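Local coordinates for intracellular protein transport protein USO1 (Saccharomyces cerevisiae S288c, PDB 6LSU), which serves as a membrane tether required for transport of proteins from the endoplasmic reticulum to the Golgi complex, seen here as its globular head, at residues A[278-283]-A[335-340]. Residues are numbered along the deposited sequence; the frame is centred on the assembly and turned at random.
Sequences GNLPKL and SSVLMV
Leu-280 reaches across to Ser-335 and Val-337 and carries most of this small contact from the 278-283 side. Just before it, Asn-279 turns to other partners: its ND2 is hydrogen-bonded to the carbonyl O of Phe-274, and its side chain rests on Phe-234 and Phe-238 of helix 233-244, in the preceding repeat, ARM 4. The side chain of Leu-280 carries CG anti to its carbonyl carbon (chi1 -78°), and its two methyls part to different partners. CD1 lies 3.7 Å from OG of Ser-335 and 4.0 Å from CB of the same serine. This is van der Waals contact, not a polar bond. CD2 meets CG2 of Val-337 at 4.2 Å, and the two side chains cross at about a right angle. Leu-283, one turn on, packs on Ile-313 and Val-314 of helix 301-317. Val-337 also touches Val-314, which thus backs both segments.

The hydroxyl of Ser-335 is held from its own side. OG accepts from the backbone N of Val-337 at 3.3 Å, with an N-H...O angle of 153°, and caps the start of helix 337-346. It is also hydrogen-bonded to the carbonyl O of Leu-332, near the end of helix 325-333. With an alanine here, the amide of Val-337 and the carbonyl O of Leu-332 would probably both lose their OG partner, and CD1 of Leu-280 part of its cover. Between the segments 146 Å² is buried, with no hydrogen bond across. Here the starts of two helices from successive repeats, ARM 5 and ARM 6, meet through Leu-280 against Val-337 and the capping serine, as in the stacked helices of an armadillo-type solenoid.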
ATOM      1  N   GLY A 278      -4.112 -14.949  20.321  1.00 66.49           N
ATOM      2  CA  GLY A 278      -4.639 -13.835  21.132  1.00 61.44           C
ATOM      3  C   GLY A 278      -3.922 -12.528  20.879  1.00 63.14           C
ATOM      4  O   GLY A 278      -4.033 -11.679  21.759  1.00 67.70           O
ATOM      5  N   ASN A 279      -3.360 -12.310  19.679  1.00 67.86           N
ATOM      6  CA  ASN A 279      -2.719 -11.028  19.267  1.00 70.52           C
ATOM      7  C   ASN A 279      -3.749  -9.971  18.804  1.00 70.07           C
ATOM      8  O   ASN A 279      -3.574  -8.781  19.192  1.00 68.57           O
ATOM      9  CB  ASN A 279      -1.665 -11.292  18.199  1.00 70.19           C
ATOM     10  CG  ASN A 279      -0.490 -12.032  18.780  1.00 70.53           C
ATOM     11  OD1 ASN A 279       0.173 -11.506  19.693  1.00 72.76           O
ATOM     12  ND2 ASN A 279      -0.237 -13.223  18.255  1.00 71.06           N
ATOM     13  N   LEU A 280      -4.787 -10.348  18.045  1.00 59.79           N
ATOM     14  CA  LEU A 280      -5.779  -9.385  17.501  1.00 65.45           C
ATOM     15  C   LEU A 280      -6.190  -8.347  18.540  1.00 67.25           C
ATOM     16  O   LEU A 280      -6.146  -7.156  18.260  1.00 71.25           O
ATOM     17  CB  LEU A 280      -7.009 -10.116  16.970  1.00 66.23           C
ATOM     18  CG  LEU A 280      -6.803 -10.759  15.612  1.00 70.27           C
ATOM     19  CD1 LEU A 280      -8.142 -11.120  14.994  1.00 73.62           C
ATOM     20  CD2 LEU A 280      -6.005  -9.827  14.709  1.00 73.14           C
ATOM     21  N   PRO A 281      -6.613  -8.728  19.762  1.00 65.18           N
ATOM     22  CA  PRO A 281      -7.050  -7.734  20.745  1.00 62.11           C
ATOM     23  C   PRO A 281      -5.948  -6.706  21.033  1.00 62.81           C
ATOM     24  O   PRO A 281      -6.242  -5.564  21.266  1.00 65.89           O
ATOM     25  CB  PRO A 281      -7.321  -8.544  22.008  1.00 60.24           C
ATOM     26  CG  PRO A 281      -7.468  -9.957  21.529  1.00 65.70           C
ATOM     27  CD  PRO A 281      -6.607 -10.095  20.295  1.00 64.62           C
ATOM     28  N   LYS A 282      -4.697  -7.161  21.001  1.00 64.08           N
ATOM     29  CA  LYS A 282      -3.491  -6.326  21.244  1.00 66.65           C
ATOM     30  C   LYS A 282      -3.300  -5.332  20.087  1.00 62.41           C
ATOM     31  O   LYS A 282      -3.083  -4.157  20.363  1.00 56.63           O
ATOM     32  CB  LYS A 282      -2.266  -7.228  21.427  1.00 66.50           C
ATOM     33  CG  LYS A 282      -2.187  -7.867  22.802  1.00 72.59           C
ATOM     34  CD  LYS A 282      -1.657  -9.276  22.790  1.00 74.86           C
ATOM     35  CE  LYS A 282      -1.219  -9.717  24.162  1.00 76.25           C
ATOM     36  NZ  LYS A 282      -0.230 -10.812  24.031  1.00 85.16           N
ATOM     37  N   LEU A 283      -3.374  -5.816  18.845  1.00 61.59           N
ATOM     38  CA  LEU A 283      -3.211  -5.010  17.604  1.00 59.99           C
ATOM     39  C   LEU A 283      -4.359  -3.989  17.512  1.00 59.63           C
ATOM     40  O   LEU A 283      -4.091  -2.800  17.270  1.00 60.40           O
ATOM     41  CB  LEU A 283      -3.218  -5.980  16.423  1.00 60.38           C
ATOM     42  CG  LEU A 283      -2.859  -5.365  15.082  1.00 63.32           C
ATOM     43  CD1 LEU A 283      -1.516  -4.688  15.172  1.00 65.95           C
ATOM     44  CD2 LEU A 283      -2.828  -6.434  14.007  1.00 68.48           C
ATOM     45  N   SER A 335     -13.299  -9.952  15.901  1.00 77.39           N
ATOM     46  CA  SER A 335     -12.655  -9.032  16.878  1.00 78.08           C
ATOM     47  C   SER A 335     -13.170  -7.613  16.636  1.00 68.34           C
ATOM     48  O   SER A 335     -14.160  -7.483  15.908  1.00 65.69           O
ATOM     49  CB  SER A 335     -11.141  -9.122  16.798  1.00 77.95           C
ATOM     50  OG  SER A 335     -10.634  -8.522  15.617  1.00 83.97           O
ATOM     51  N   SER A 336     -12.529  -6.601  17.222  1.00 64.82           N
ATOM     52  CA  SER A 336     -12.889  -5.178  16.983  1.00 74.67           C
ATOM     53  C   SER A 336     -12.122  -4.582  15.783  1.00 68.86           C
ATOM     54  O   SER A 336     -12.326  -3.401  15.490  1.00 69.69           O
ATOM     55  CB  SER A 336     -12.738  -4.359  18.252  1.00 81.87           C
ATOM     56  OG  SER A 336     -11.523  -4.650  18.938  1.00 88.08           O
ATOM     57  N   VAL A 337     -11.327  -5.360  15.044  1.00 65.46           N
ATOM     58  CA  VAL A 337     -10.298  -4.768  14.135  1.00 65.89           C
ATOM     59  C   VAL A 337     -10.991  -3.984  13.016  1.00 60.76           C
ATOM     60  O   VAL A 337     -10.614  -2.822  12.821  1.00 56.70           O
ATOM     61  CB  VAL A 337      -9.281  -5.792  13.603  1.00 67.67           C
ATOM     62  CG1 VAL A 337      -8.212  -5.097  12.780  1.00 69.96           C
ATOM     63  CG2 VAL A 337      -8.611  -6.539  14.727  1.00 70.48           C
ATOM     64  N   LEU A 338     -11.995  -4.559  12.361  1.00 59.48           N
ATOM     65  CA  LEU A 338     -12.740  -3.913  11.248  1.00 58.16           C
ATOM     66  C   LEU A 338     -13.309  -2.583  11.699  1.00 58.66           C
ATOM     67  O   LEU A 338     -13.201  -1.580  10.949  1.00 80.15           O
ATOM     68  CB  LEU A 338     -13.902  -4.777  10.769  1.00 59.81           C
ATOM     69  CG  LEU A 338     -14.656  -4.180   9.568  1.00 66.89           C
ATOM     70  CD1 LEU A 338     -13.711  -3.937   8.392  1.00 65.13           C
ATOM     71  CD2 LEU A 338     -15.820  -5.079   9.137  1.00 59.56           C
ATOM     72  N   MET A 339     -13.961  -2.583  12.833  1.00 56.40           N
ATOM     73  CA  MET A 339     -14.617  -1.387  13.373  1.00 61.36           C
ATOM     74  C   MET A 339     -13.506  -0.403  13.707  1.00 57.59           C
ATOM     75  O   MET A 339     -13.667   0.787  13.526  1.00 69.86           O
ATOM     76  CB  MET A 339     -15.432  -1.728  14.628  1.00 62.28           C
ATOM     77  CG  MET A 339     -16.271  -0.571  15.080  1.00 67.70           C
ATOM     78  SD  MET A 339     -17.555  -0.281  13.834  1.00 78.53           S
ATOM     79  CE  MET A 339     -17.585   1.519  13.898  1.00 75.76           C
ATOM     80  N   VAL A 340     -12.413  -0.875  14.259  1.00 59.27           N
ATOM     81  CA  VAL A 340     -11.309   0.063  14.636  1.00 56.56           C
ATOM     82  C   VAL A 340     -10.685   0.673  13.363  1.00 54.50           C
ATOM     83  O   VAL A 340     -10.425   1.904  13.383  1.00 58.85           O
ATOM     84  CB  VAL A 340     -10.266  -0.614  15.530  1.00 54.48           C
ATOM     85  CG1 VAL A 340      -9.115   0.348  15.818  1.00 59.82           C
ATOM     86  CG2 VAL A 340     -10.914  -1.047  16.834  1.00 56.72           C
TER